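Local coordinates for Abbfa_003403 (PDB 4ZXH), which is a four-domain nonribosomal peptide synthetase that probably activates an amino acid, condenses it into a peptide on its phosphopantetheine arm and releases the product by thioesterase action, at residues N40-F45 with F392-Q397; V581-T586 with L599-A604; I942-F947 with K958-P963; P1066-H1071 with G1129-G1134. One frame throughout, in Å; residues are numbered along the deposited sequence.

Contact 1. Residues N40-F45 with F392-Q397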
loop_
_atom_site.group_PDB
_atom_site.type_symbol
_atom_site.label_atom_id
_atom_site.label_comp_id
_atom_site.label_asym_id
_atom_site.label_seq_id
_atom_site.Cartn_x
_atom_site.Cartn_y
_atom_site.Cartn_z
ATOM N N ASN A 40 10.993 -13.610 -18.311
ATOM C CA ASN A 40 11.990 -14.501 -18.894
ATOM C C ASN A 40 11.368 -15.790 -19.410
ATOM O O ASN A 40 11.275 -16.754 -18.654
ATOM C CB ASN A 40 13.045 -14.877 -17.852
ATOM C CG ASN A 40 13.937 -13.729 -17.467
ATOM O OD1 ASN A 40 13.608 -12.569 -17.673
ATOM N ND2 ASN A 40 15.079 -14.052 -16.894
ATOM N N MET A 41 10.938 -15.824 -20.671
ATOM C CA MET A 41 10.436 -17.069 -21.239
ATOM C C MET A 41 11.562 -18.122 -21.311
ATOM O O MET A 41 12.720 -17.824 -21.675
ATOM C CB MET A 41 9.854 -16.850 -22.622
ATOM C CG MET A 41 9.109 -15.552 -22.814
ATOM S SD MET A 41 8.289 -15.457 -24.392
ATOM C CE MET A 41 7.154 -16.817 -24.207
ATOM N N VAL A 42 11.217 -19.352 -20.958
ATOM C CA VAL A 42 12.192 -20.422 -20.889
ATOM C C VAL A 42 11.629 -21.701 -21.452
ATOM O O VAL A 42 10.615 -22.203 -20.961
ATOM C CB VAL A 42 12.645 -20.726 -19.428
ATOM C CG1 VAL A 42 13.620 -21.915 -19.417
ATOM C CG2 VAL A 42 13.257 -19.511 -18.780
ATOM N N VAL A 43 12.291 -22.227 -22.475
ATOM C CA VAL A 43 12.038 -23.581 -22.929
ATOM C C VAL A 43 13.332 -24.379 -22.695
ATOM O O VAL A 43 14.426 -23.895 -23.028
ATOM C CB VAL A 43 11.601 -23.613 -24.421
ATOM C CG1 VAL A 43 12.570 -22.854 -25.296
ATOM C CG2 VAL A 43 11.490 -25.023 -24.912
ATOM N N ALA A 44 13.217 -25.576 -22.108
ATOM C CA ALA A 44 14.400 -26.374 -21.746
ATOM C C ALA A 44 14.299 -27.847 -22.154
ATOM O O ALA A 44 13.203 -28.429 -22.222
ATOM C CB ALA A 44 14.652 -26.286 -20.247
ATOM N N PHE A 45 15.451 -28.469 -22.394
ATOM C CA PHE A 45 15.445 -29.833 -22.897
ATOM C C PHE A 45 16.545 -30.673 -22.308
ATOM O O PHE A 45 17.633 -30.191 -22.004
ATOM C CB PHE A 45 15.563 -29.858 -24.426
ATOM C CG PHE A 45 14.422 -29.186 -25.144
ATOM C CD1 PHE A 45 13.169 -29.781 -25.198
ATOM C CD2 PHE A 45 14.604 -27.968 -25.773
ATOM C CE1 PHE A 45 12.109 -29.173 -25.861
ATOM C CE2 PHE A 45 13.550 -27.353 -26.444
ATOM C CZ PHE A 45 12.301 -27.964 -26.491
ATOM N N PHE A 392 12.360 -31.408 -19.819
ATOM C CA PHE A 392 13.007 -30.908 -18.607
ATOM C C PHE A 392 12.192 -29.725 -18.048
ATOM O O PHE A 392 12.389 -28.580 -18.446
ATOM C CB PHE A 392 14.458 -30.508 -18.877
ATOM C CG PHE A 392 15.243 -30.201 -17.625
ATOM C CD1 PHE A 392 15.950 -31.193 -16.977
ATOM C CD2 PHE A 392 15.263 -28.913 -17.092
ATOM C CE1 PHE A 392 16.663 -30.915 -15.838
ATOM C CE2 PHE A 392 15.966 -28.623 -15.945
ATOM C CZ PHE A 392 16.663 -29.617 -15.310
ATOM N N PRO A 393 11.259 -29.999 -17.122
ATOM C CA PRO A 393 10.404 -28.906 -16.636
ATOM C C PRO A 393 11.148 -27.868 -15.815
ATOM O O PRO A 393 12.019 -28.171 -15.005
ATOM C CB PRO A 393 9.369 -29.627 -15.776
ATOM C CG PRO A 393 9.404 -31.071 -16.262
ATOM C CD PRO A 393 10.827 -31.315 -16.617
ATOM N N VAL A 394 10.779 -26.619 -16.035
ATOM C CA VAL A 394 11.402 -25.495 -15.376
ATOM C C VAL A 394 10.334 -24.474 -14.970
ATOM O O VAL A 394 9.590 -23.984 -15.821
ATOM C CB VAL A 394 12.445 -24.821 -16.304
ATOM C CG1 VAL A 394 12.829 -23.479 -15.768
ATOM C CG2 VAL A 394 13.676 -25.673 -16.411
ATOM N N ARG A 395 10.235 -24.162 -13.682
ATOM C CA ARG A 395 9.432 -23.016 -13.280
ATOM C C ARG A 395 9.869 -21.778 -14.089
ATOM O O ARG A 395 11.057 -21.493 -14.205
ATOM C CB ARG A 395 9.569 -22.754 -11.786
ATOM C CG ARG A 395 8.846 -23.757 -10.886
ATOM C CD ARG A 395 9.263 -23.582 -9.406
ATOM N NE ARG A 395 9.062 -22.220 -8.905
ATOM C CZ ARG A 395 9.437 -21.788 -7.702
ATOM N NH1 ARG A 395 10.046 -22.598 -6.848
ATOM N NH2 ARG A 395 9.197 -20.534 -7.352
ATOM N N GLN A 396 8.921 -21.064 -14.685
ATOM C CA GLN A 396 9.285 -19.893 -15.478
ATOM C C GLN A 396 8.137 -18.878 -15.593
ATOM O O GLN A 396 6.972 -19.197 -15.329
ATOM C CB GLN A 396 9.768 -20.329 -16.871
ATOM C CG GLN A 396 8.787 -21.145 -17.666
ATOM C CD GLN A 396 8.025 -20.278 -18.636
ATOM O OE1 GLN A 396 8.623 -19.595 -19.483
ATOM N NE2 GLN A 396 6.698 -20.252 -18.493
ATOM N N GLN A 397 8.489 -17.660 -15.993
ATOM C CA GLN A 397 7.595 -16.493 -15.938
ATOM C C GLN A 397 6.744 -16.446 -14.659
ATOM O O GLN A 397 5.513 -16.553 -14.702
ATOM C CB GLN A 397 6.649 -16.431 -17.147
ATOM C CG GLN A 397 7.209 -16.918 -18.483
ATOM C CD GLN A 397 6.557 -16.313 -19.722
ATOM O OE1 GLN A 397 5.589 -15.575 -19.648
ATOM N NE2 GLN A 397 7.014 -16.762 -20.871
#
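The polar part is a single bond from side chain to backbone. V42 N gives its hydrogen to Q396 OE1 at 3.0 Å. The donor lies in the plane of the amide, on a lone pair of OE1, with an N-H...O angle of 154°. Two torsions put the oxygen there. Q396 CG takes the crowded place between its own backbone N and carbonyl carbon (chi1 57°), and the chain bends again at chi2 (97°). The glutamine thus curls back to the strand and grips a main-chain N-H with its side chain.

The apolar part is a row of side chains: V42, A44, V394, the F392 ring and Q396 CB. Q396 CB lies 3.9 Å from V42 CB, and the two side chains slide past each other in opposite directions. V42 and V394 cross at about a right angle, with CG1 of V42 4.0 Å from CG1 of V394. The other branch, V394 CG2, meets A44 CB at 4.0 Å. F392 adds its ring atom CD2 4.2 Å from A44 CB. At the far end the amide of Q397 lies alongside M41, pointing the same way.

The two segments run nearly antiparallel. Segment 392-397 is the chain leaving strand 387-391, which pairs with strand 40-49 in the condensation-domain sheet. Strand 138-146 pairs with 40-49 as well, through M41, V43 and F45. N40 ND2 bonds to T115 O and Q117 O. Helix 104-115 packs on V42, F392 and V394, while helix 152-165 packs on M41 and F45.

Contact 2. Residues V581-T586 with L599-A604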
loop_
_atom_site.group_PDB
_atom_site.type_symbol
_atom_site.label_atom_id
_atom_site.label_comp_id
_atom_site.label_asym_id
_atom_site.label_seq_id
_atom_site.Cartn_x
_atom_site.Cartn_y
_atom_site.Cartn_z
ATOM N N VAL A 581 -32.461 -5.592 45.397
ATOM C CA VAL A 581 -31.726 -4.757 46.328
ATOM C C VAL A 581 -30.439 -4.317 45.648
ATOM O O VAL A 581 -30.017 -4.934 44.670
ATOM C CB VAL A 581 -31.418 -5.514 47.656
ATOM C CG1 VAL A 581 -30.216 -6.428 47.495
ATOM C CG2 VAL A 581 -31.167 -4.548 48.783
ATOM N N ILE A 582 -29.832 -3.241 46.142
ATOM C CA ILE A 582 -28.490 -2.830 45.703
ATOM C C ILE A 582 -27.536 -2.950 46.886
ATOM O O ILE A 582 -27.717 -2.269 47.903
ATOM C CB ILE A 582 -28.468 -1.377 45.169
ATOM C CG1 ILE A 582 -29.266 -1.256 43.863
ATOM C CG2 ILE A 582 -27.041 -0.893 44.982
ATOM C CD1 ILE A 582 -29.583 0.179 43.487
ATOM N N LEU A 583 -26.556 -3.848 46.778
ATOM C CA LEU A 583 -25.600 -4.058 47.863
ATOM C C LEU A 583 -24.424 -3.144 47.603
ATOM O O LEU A 583 -23.735 -3.283 46.598
ATOM C CB LEU A 583 -25.157 -5.528 47.953
ATOM C CG LEU A 583 -24.131 -5.943 49.022
ATOM C CD1 LEU A 583 -24.681 -5.944 50.449
ATOM C CD2 LEU A 583 -23.524 -7.298 48.673
ATOM N N THR A 584 -24.215 -2.195 48.502
ATOM C CA THR A 584 -23.219 -1.147 48.305
ATOM C C THR A 584 -22.450 -0.922 49.606
ATOM O O THR A 584 -22.612 -1.679 50.552
ATOM C CB THR A 584 -23.895 0.145 47.845
ATOM O OG1 THR A 584 -22.927 1.194 47.748
ATOM C CG2 THR A 584 -24.985 0.545 48.834
ATOM N N GLN A 585 -21.605 0.098 49.676
ATOM C CA GLN A 585 -20.863 0.321 50.915
ATOM C C GLN A 585 -21.258 1.656 51.521
ATOM O O GLN A 585 -21.882 2.474 50.849
ATOM C CB GLN A 585 -19.342 0.239 50.687
ATOM C CG GLN A 585 -18.783 1.127 49.592
ATOM C CD GLN A 585 -17.372 0.732 49.173
ATOM O OE1 GLN A 585 -17.145 -0.369 48.652
ATOM N NE2 GLN A 585 -16.413 1.626 49.412
ATOM N N THR A 586 -20.892 1.862 52.787
ATOM C CA THR A 586 -21.336 3.017 53.581
ATOM C C THR A 586 -21.275 4.358 52.855
ATOM O O THR A 586 -22.286 5.055 52.752
ATOM C CB THR A 586 -20.504 3.143 54.861
ATOM O OG1 THR A 586 -20.419 1.864 55.503
ATOM C CG2 THR A 586 -21.122 4.170 55.804
ATOM N N LEU A 599 -28.584 -1.873 50.676
ATOM C CA LEU A 599 -28.007 -2.531 51.839
ATOM C C LEU A 599 -26.521 -2.227 51.986
ATOM O O LEU A 599 -25.746 -2.353 51.037
ATOM C CB LEU A 599 -28.189 -4.035 51.747
ATOM C CG LEU A 599 -29.546 -4.596 52.110
ATOM C CD1 LEU A 599 -29.510 -6.080 51.812
ATOM C CD2 LEU A 599 -29.820 -4.338 53.561
ATOM N N ASP A 600 -26.125 -1.841 53.189
ATOM C CA ASP A 600 -24.727 -1.562 53.470
ATOM C C ASP A 600 -23.997 -2.842 53.852
ATOM O O ASP A 600 -24.269 -3.435 54.896
ATOM C CB ASP A 600 -24.615 -0.517 54.581
ATOM C CG ASP A 600 -23.177 -0.152 54.911
ATOM O OD1 ASP A 600 -22.259 -0.647 54.216
ATOM O OD2 ASP A 600 -22.973 0.638 55.870
ATOM N N ILE A 601 -23.052 -3.245 53.014
ATOM C CA ILE A 601 -22.292 -4.480 53.225
ATOM C C ILE A 601 -21.433 -4.457 54.497
ATOM O O ILE A 601 -21.064 -5.505 55.029
ATOM C CB ILE A 601 -21.382 -4.785 52.017
ATOM C CG1 ILE A 601 -20.959 -6.249 52.005
ATOM C CG2 ILE A 601 -20.161 -3.905 52.028
ATOM C CD1 ILE A 601 -20.081 -6.593 50.824
ATOM N N ASN A 602 -21.118 -3.268 54.995
ATOM C CA ASN A 602 -20.340 -3.173 56.224
ATOM C C ASN A 602 -21.168 -3.577 57.439
ATOM O O ASN A 602 -20.614 -3.901 58.489
ATOM C CB ASN A 602 -19.798 -1.755 56.410
ATOM C CG ASN A 602 -18.805 -1.355 55.324
ATOM O OD1 ASN A 602 -17.921 -2.134 54.952
ATOM N ND2 ASN A 602 -18.960 -0.135 54.798
ATOM N N GLN A 603 -22.492 -3.552 57.289
ATOM C CA GLN A 603 -23.417 -3.875 58.373
ATOM C C GLN A 603 -23.614 -5.364 58.479
ATOM O O GLN A 603 -24.167 -5.862 59.456
ATOM C CB GLN A 603 -24.772 -3.203 58.162
ATOM C CG GLN A 603 -24.748 -1.719 58.396
ATOM C CD GLN A 603 -23.880 -1.362 59.577
ATOM O OE1 GLN A 603 -22.750 -0.897 59.407
ATOM N NE2 GLN A 603 -24.386 -1.609 60.786
ATOM N N ALA A 604 -23.177 -6.072 57.449
ATOM C CA ALA A 604 -23.236 -7.524 57.455
ATOM C C ALA A 604 -22.360 -8.048 58.572
ATOM O O ALA A 604 -21.195 -7.665 58.684
ATOM C CB ALA A 604 -22.788 -8.089 56.112
#
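The close-packed part is the parallel strand pair and the apolar groups beside it. L599 uses its backbone N and O on residues flanking L583. L599 N gives to I582 O at 2.9 Å, from above the carbonyl plane. T584 N gives to L599 O at 3.0 Å, nearly along the C=O axis. I601 N continues the ladder to T584 O, also at 3.0 Å and almost straight. Beside it, V581 CG2 meets L599 CG at 3.7 Å, and the two side chains cross at about a right angle. L583 CG is anti to the backbone N (chi1 179°); with chi2 at 72°, this brings L583 CD1 to 3.8 Å from I601 CB. Helices 509-525 and 543-553 pack on I601 from outside the pair.

In the adenylation domain these are the last two strands of a four-stranded parallel sheet, in the order 557-560, 533-537, 581-584, 598-600. Strand 598-600 is the edge.

Beyond the strands the contact turns polar and meets solvent, where T586 and N602 are exposed. T586 OG1 gives to D600 OD2 at 2.9 Å, on the syn lone pair. The same hydroxyl oxygen accepts from N602 ND2 at 2.6 Å and lies close to the amide plane. D600 OD1 accepts from N602 N, which meets it from above the carboxylate plane and closes an Asx turn.

Contact 3. Residues I942-F947 with K958-P963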
loop_
_atom_site.group_PDB
_atom_site.type_symbol
_atom_site.label_atom_id
_atom_site.label_comp_id
_atom_site.label_asym_id
_atom_site.label_seq_id
_atom_site.Cartn_x
_atom_site.Cartn_y
_atom_site.Cartn_z
ATOM N N ILE A 942 -4.872 13.195 11.917
ATOM C CA ILE A 942 -5.304 14.006 13.036
ATOM C C ILE A 942 -4.490 13.611 14.264
ATOM O O ILE A 942 -4.409 12.424 14.596
ATOM C CB ILE A 942 -6.812 13.810 13.309
ATOM C CG1 ILE A 942 -7.630 14.224 12.095
ATOM C CG2 ILE A 942 -7.269 14.604 14.519
ATOM C CD1 ILE A 942 -9.083 13.846 12.233
ATOM N N ARG A 943 -3.874 14.583 14.931
ATOM C CA ARG A 943 -3.191 14.288 16.190
ATOM C C ARG A 943 -4.149 14.401 17.363
ATOM O O ARG A 943 -4.972 15.303 17.424
ATOM C CB ARG A 943 -1.997 15.206 16.397
ATOM C CG ARG A 943 -1.043 14.777 17.504
ATOM C CD ARG A 943 0.150 15.702 17.508
ATOM N NE ARG A 943 1.122 15.478 18.577
ATOM C CZ ARG A 943 2.251 16.185 18.688
ATOM N NH1 ARG A 943 2.522 17.144 17.805
ATOM N NH2 ARG A 943 3.107 15.949 19.676
ATOM N N LEU A 944 -4.061 13.446 18.273
ATOM C CA LEU A 944 -4.848 13.475 19.493
ATOM C C LEU A 944 -3.893 13.308 20.664
ATOM O O LEU A 944 -2.830 12.707 20.523
ATOM C CB LEU A 944 -5.912 12.367 19.499
ATOM C CG LEU A 944 -7.009 12.413 18.432
ATOM C CD1 LEU A 944 -7.923 11.190 18.496
ATOM C CD2 LEU A 944 -7.815 13.681 18.527
ATOM N N ASP A 945 -4.262 13.847 21.813
ATOM C CA ASP A 945 -3.485 13.676 23.027
ATOM C C ASP A 945 -3.714 12.288 23.628
ATOM O O ASP A 945 -2.777 11.580 23.989
ATOM C CB ASP A 945 -3.862 14.766 24.022
ATOM C CG ASP A 945 -3.081 14.685 25.306
ATOM O OD1 ASP A 945 -1.859 14.420 25.199
ATOM O OD2 ASP A 945 -3.699 14.896 26.399
ATOM N N GLU A 946 -4.976 11.900 23.721
ATOM C CA GLU A 946 -5.351 10.628 24.322
ATOM C C GLU A 946 -6.478 9.977 23.551
ATOM O O GLU A 946 -7.524 10.600 23.307
ATOM C CB GLU A 946 -5.773 10.819 25.783
ATOM C CG GLU A 946 -4.615 10.693 26.752
ATOM C CD GLU A 946 -4.988 11.095 28.160
ATOM O OE1 GLU A 946 -6.202 11.196 28.446
ATOM O OE2 GLU A 946 -4.064 11.333 28.971
ATOM N N PHE A 947 -6.272 8.722 23.171
ATOM C CA PHE A 947 -7.321 7.995 22.479
ATOM C C PHE A 947 -8.471 7.738 23.446
ATOM O O PHE A 947 -8.237 7.279 24.561
ATOM C CB PHE A 947 -6.780 6.687 21.904
ATOM C CG PHE A 947 -5.979 6.862 20.641
ATOM C CD1 PHE A 947 -5.810 8.116 20.081
ATOM C CD2 PHE A 947 -5.413 5.772 20.010
ATOM C CE1 PHE A 947 -5.085 8.282 18.909
ATOM C CE2 PHE A 947 -4.691 5.920 18.837
ATOM C CZ PHE A 947 -4.525 7.183 18.283
ATOM N N LYS A 958 -16.252 4.809 17.939
ATOM C CA LYS A 958 -17.390 5.690 17.638
ATOM C C LYS A 958 -17.168 7.136 18.139
ATOM O O LYS A 958 -17.807 8.083 17.656
ATOM C CB LYS A 958 -18.686 5.115 18.235
ATOM N N ALA A 959 -16.237 7.308 19.078
ATOM C CA ALA A 959 -16.057 8.589 19.760
ATOM C C ALA A 959 -14.876 9.438 19.259
ATOM O O ALA A 959 -14.644 10.538 19.785
ATOM C CB ALA A 959 -15.905 8.353 21.224
ATOM N N PHE A 960 -14.118 8.933 18.284
ATOM C CA PHE A 960 -13.106 9.766 17.633
ATOM C C PHE A 960 -13.769 10.924 16.880
ATOM O O PHE A 960 -14.845 10.766 16.306
ATOM C CB PHE A 960 -12.246 8.934 16.683
ATOM C CG PHE A 960 -11.261 8.036 17.387
ATOM C CD1 PHE A 960 -11.688 7.093 18.304
ATOM C CD2 PHE A 960 -9.907 8.135 17.127
ATOM C CE1 PHE A 960 -10.782 6.280 18.950
ATOM C CE2 PHE A 960 -8.999 7.317 17.772
ATOM C CZ PHE A 960 -9.433 6.393 18.681
ATOM N N PRO A 961 -13.141 12.101 16.893
ATOM C CA PRO A 961 -13.821 13.240 16.257
ATOM C C PRO A 961 -13.905 13.025 14.755
ATOM O O PRO A 961 -13.026 12.385 14.204
ATOM C CB PRO A 961 -12.935 14.445 16.593
ATOM C CG PRO A 961 -11.893 13.944 17.524
ATOM C CD PRO A 961 -11.798 12.450 17.376
ATOM N N GLU A 962 -14.959 13.514 14.112
ATOM C CA GLU A 962 -15.089 13.343 12.671
ATOM C C GLU A 962 -14.021 14.183 11.996
ATOM O O GLU A 962 -13.671 15.260 12.481
ATOM C CB GLU A 962 -16.489 13.728 12.183
ATOM C CG GLU A 962 -17.623 12.989 12.890
ATOM C CD GLU A 962 -17.557 11.457 12.745
ATOM O OE1 GLU A 962 -17.292 10.958 11.621
ATOM O OE2 GLU A 962 -17.792 10.752 13.759
ATOM N N PRO A 963 -13.449 13.655 10.909
ATOM C CA PRO A 963 -12.444 14.378 10.128
ATOM C C PRO A 963 -13.091 15.401 9.206
ATOM O O PRO A 963 -14.215 15.187 8.756
ATOM C CB PRO A 963 -11.777 13.270 9.310
ATOM C CG PRO A 963 -12.869 12.300 9.100
ATOM C CD PRO A 963 -13.668 12.297 10.384
#
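P961 O is the best-held polar atom, and one hydrogen bond grips it, from Y913 OH of strand 907-916. Between the two segments themselves the contact is all carbon. F960 is its centre. CG of F960 is anti to the carbonyl carbon (chi1 -74°), and the ring reaches across to F947 edge first. The two rings form an edge-to-face pair with centroids of F947 and F960 5.3 Å apart and planes at 57°. F960 CE2 stands over one face of F947, towards its rim, and F960 CZ comes to 4.0 Å from F947 CG. L944 lies obliquely across F960, with L944 CD1 3.9 Å from F960 CD2. Its other methyl, L944 CD2, meets P961 CG at 4.2 Å. Farther along, I942 crosses P963 at about a right angle, and I942 CD1 rests 4.0 Å from P963 CB.

Residues 960-963 read FPEP. This is consistent with a variant of the LPxP motif that pins adenylation-carrier linkers to the C-terminal adenylation subdomain. The linker lies along the three-stranded sheet and leads on to helix 977-990. F960 also meets Y913 edge-to-face, and strands 893-903 and 907-916 pack against F947 and P963.

Contact 4. Residues P1066-H1071 with G1129-G1134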
loop_
_atom_site.group_PDB
_atom_site.type_symbol
_atom_site.label_atom_id
_atom_site.label_comp_id
_atom_site.label_asym_id
_atom_site.label_seq_id
_atom_site.Cartn_x
_atom_site.Cartn_y
_atom_site.Cartn_z
ATOM N N PRO A 1066 15.076 32.464 -30.878
ATOM C CA PRO A 1066 14.661 32.398 -29.477
ATOM C C PRO A 1066 14.642 33.779 -28.858
ATOM O O PRO A 1066 15.261 34.697 -29.387
ATOM C CB PRO A 1066 15.755 31.551 -28.805
ATOM C CG PRO A 1066 16.789 31.282 -29.858
ATOM C CD PRO A 1066 16.508 32.175 -31.037
ATOM N N LEU A 1067 13.956 33.911 -27.735
ATOM C CA LEU A 1067 14.068 35.091 -26.897
ATOM C C LEU A 1067 14.866 34.693 -25.668
ATOM O O LEU A 1067 14.518 33.723 -25.003
ATOM C CB LEU A 1067 12.685 35.620 -26.507
ATOM C CG LEU A 1067 12.630 36.651 -25.388
ATOM C CD1 LEU A 1067 13.513 37.827 -25.756
ATOM C CD2 LEU A 1067 11.202 37.100 -25.144
ATOM N N TRP A 1068 15.946 35.418 -25.385
ATOM C CA TRP A 1068 16.766 35.165 -24.200
ATOM C C TRP A 1068 16.380 36.102 -23.075
ATOM O O TRP A 1068 16.278 37.322 -23.271
ATOM C CB TRP A 1068 18.247 35.346 -24.504
ATOM C CG TRP A 1068 18.790 34.368 -25.468
ATOM C CD1 TRP A 1068 18.859 34.503 -26.818
ATOM C CD2 TRP A 1068 19.354 33.084 -25.160
ATOM N NE1 TRP A 1068 19.432 33.381 -27.377
ATOM C CE2 TRP A 1068 19.742 32.497 -26.376
ATOM C CE3 TRP A 1068 19.565 32.378 -23.975
ATOM C CZ2 TRP A 1068 20.330 31.238 -26.441
ATOM C CZ3 TRP A 1068 20.148 31.126 -24.042
ATOM C CH2 TRP A 1068 20.527 30.570 -25.263
ATOM N N LEU A 1069 16.184 35.528 -21.891
ATOM C CA LEU A 1069 15.842 36.301 -20.708
ATOM C C LEU A 1069 16.895 36.140 -19.621
ATOM O O LEU A 1069 17.410 35.054 -19.398
ATOM C CB LEU A 1069 14.466 35.892 -20.188
ATOM C CG LEU A 1069 13.334 36.108 -21.211
ATOM C CD1 LEU A 1069 12.066 35.415 -20.799
ATOM C CD2 LEU A 1069 13.064 37.593 -21.471
ATOM N N PHE A 1070 17.206 37.227 -18.932
ATOM C CA PHE A 1070 18.256 37.180 -17.939
ATOM C C PHE A 1070 17.764 37.504 -16.545
ATOM O O PHE A 1070 16.916 38.371 -16.358
ATOM C CB PHE A 1070 19.358 38.126 -18.349
ATOM C CG PHE A 1070 19.821 37.886 -19.724
ATOM C CD1 PHE A 1070 20.697 36.842 -19.996
ATOM C CD2 PHE A 1070 19.353 38.666 -20.765
ATOM C CE1 PHE A 1070 21.123 36.594 -21.285
ATOM C CE2 PHE A 1070 19.779 38.431 -22.053
ATOM C CZ PHE A 1070 20.661 37.386 -22.314
ATOM N N HIS A 1071 18.321 36.795 -15.572
ATOM C CA HIS A 1071 17.887 36.911 -14.197
ATOM C C HIS A 1071 17.943 38.340 -13.703
ATOM O O HIS A 1071 18.793 39.102 -14.136
ATOM C CB HIS A 1071 18.757 36.038 -13.303
ATOM C CG HIS A 1071 20.204 36.407 -13.317
ATOM N ND1 HIS A 1071 20.703 37.490 -12.631
ATOM C CD2 HIS A 1071 21.268 35.816 -13.912
ATOM C CE1 HIS A 1071 22.011 37.563 -12.816
ATOM N NE2 HIS A 1071 22.378 36.560 -13.590
ATOM N N GLY A 1129 23.674 35.405 -34.980
ATOM C CA GLY A 1129 22.513 36.244 -34.771
ATOM C C GLY A 1129 21.584 36.261 -35.963
ATOM O O GLY A 1129 21.753 35.480 -36.895
ATOM N N PRO A 1130 20.597 37.163 -35.956
ATOM C CA PRO A 1130 20.344 38.211 -34.957
ATOM C C PRO A 1130 19.881 37.661 -33.615
ATOM O O PRO A 1130 19.276 36.584 -33.579
ATOM C CB PRO A 1130 19.227 39.053 -35.594
ATOM C CG PRO A 1130 19.121 38.587 -37.008
ATOM C CD PRO A 1130 19.584 37.174 -37.018
ATOM N N TYR A 1131 20.162 38.395 -32.540
ATOM C CA TYR A 1131 19.760 37.981 -31.206
ATOM C C TYR A 1131 18.573 38.772 -30.703
ATOM O O TYR A 1131 18.341 39.901 -31.146
ATOM C CB TYR A 1131 20.928 38.106 -30.239
ATOM C CG TYR A 1131 21.985 37.099 -30.550
ATOM C CD1 TYR A 1131 21.826 35.768 -30.185
ATOM C CD2 TYR A 1131 23.121 37.459 -31.247
ATOM C CE1 TYR A 1131 22.786 34.825 -30.496
ATOM C CE2 TYR A 1131 24.083 36.531 -31.554
ATOM C CZ TYR A 1131 23.918 35.217 -31.177
ATOM O OH TYR A 1131 24.894 34.293 -31.485
ATOM N N PHE A 1132 17.817 38.154 -29.793
ATOM C CA PHE A 1132 16.614 38.753 -29.237
ATOM C C PHE A 1132 16.688 38.574 -27.722
ATOM O O PHE A 1132 16.723 37.455 -27.223
ATOM C CB PHE A 1132 15.361 38.109 -29.848
ATOM C CG PHE A 1132 14.075 38.777 -29.458
ATOM C CD1 PHE A 1132 14.030 40.137 -29.176
ATOM C CD2 PHE A 1132 12.905 38.039 -29.345
ATOM C CE1 PHE A 1132 12.835 40.752 -28.801
ATOM C CE2 PHE A 1132 11.713 38.645 -28.974
ATOM C CZ PHE A 1132 11.676 40.008 -28.701
ATOM N N LEU A 1133 16.735 39.685 -26.998
ATOM C CA LEU A 1133 17.121 39.681 -25.593
ATOM C C LEU A 1133 16.124 40.425 -24.745
ATOM O O LEU A 1133 15.396 41.294 -25.236
ATOM C CB LEU A 1133 18.484 40.352 -25.389
ATOM C CG LEU A 1133 19.591 40.100 -26.380
ATOM C CD1 LEU A 1133 20.568 41.192 -26.229
ATOM C CD2 LEU A 1133 20.241 38.777 -26.057
ATOM N N GLY A 1134 16.142 40.141 -23.451
ATOM C CA GLY A 1134 15.251 40.840 -22.568
ATOM C C GLY A 1134 15.386 40.424 -21.131
ATOM O O GLY A 1134 16.079 39.449 -20.826
#
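L1067 and F1132 both carry CG anti to the backbone N (chi1 167° and -173°), and this swings the two side chains together. L1067 CD1 stands over one face of the F1132 ring, 3.7 Å from its centroid and 14° off the normal. It is a CH-pi contact, and CB of L1067 adds to it, 3.7 Å from F1132 CD2. W1068 and L1133 lie on the other face of the strand pair. There CG of W1068, F1070 and L1133 is anti to the carbonyl carbon in each. L1133 CD2 meets the F1070 ring at its edge, 4.0 Å from F1070 CZ. The indole reaches past the backbone, its CD1 edge beside F1132 O, and W1068 NE1 is bonded to Q1126 OE1.

Three backbone bonds join the strands. W1068 N gives to F1132 O at 2.9 Å, almost straight and in the carbonyl plane. G1134 N gives a weak bond to W1068 O at 2.8 Å. F1070 N gives to G1134 O at 3.1 Å, and L1069 CA also meets G1134 O by a CA-H...O contact. Helix 1111-1125 packs on the W1068, F1070 and L1133 side through M1122, and helix 1138-1152 touches F1070 and L1133.

The strands are parallel neighbours in the central sheet of an alpha/beta-hydrolase thioesterase domain. G1134 leads straight into G1135, C1137 and G1139. These fit a nucleophile elbow, in which C1137 would be the nucleophile.

Overall arrangement
The four contacts come in series along the chain and none touches another. Contact 1 belongs to the condensation domain and contact 2 to the adenylation domain, their centres 82 Å apart. Contact 3 is 40 Å from contact 2, centre to centre, where the linker toward the carrier domain is held. Contact 4 is in the thioesterase domain, 97 Å from contact 2 and 61 Å from contact 1, again between centres. The Q397 side chain of contact 1 is about 7 Å from the bound phosphopantetheine, and its F45 side chain about 5 Å from the bound lipid. Contact 4 adjoins the probable nucleophile elbow. The wide spacing is consistent with a carrier domain that moves between sites; in this state its phosphopantetheine lies near contact 1.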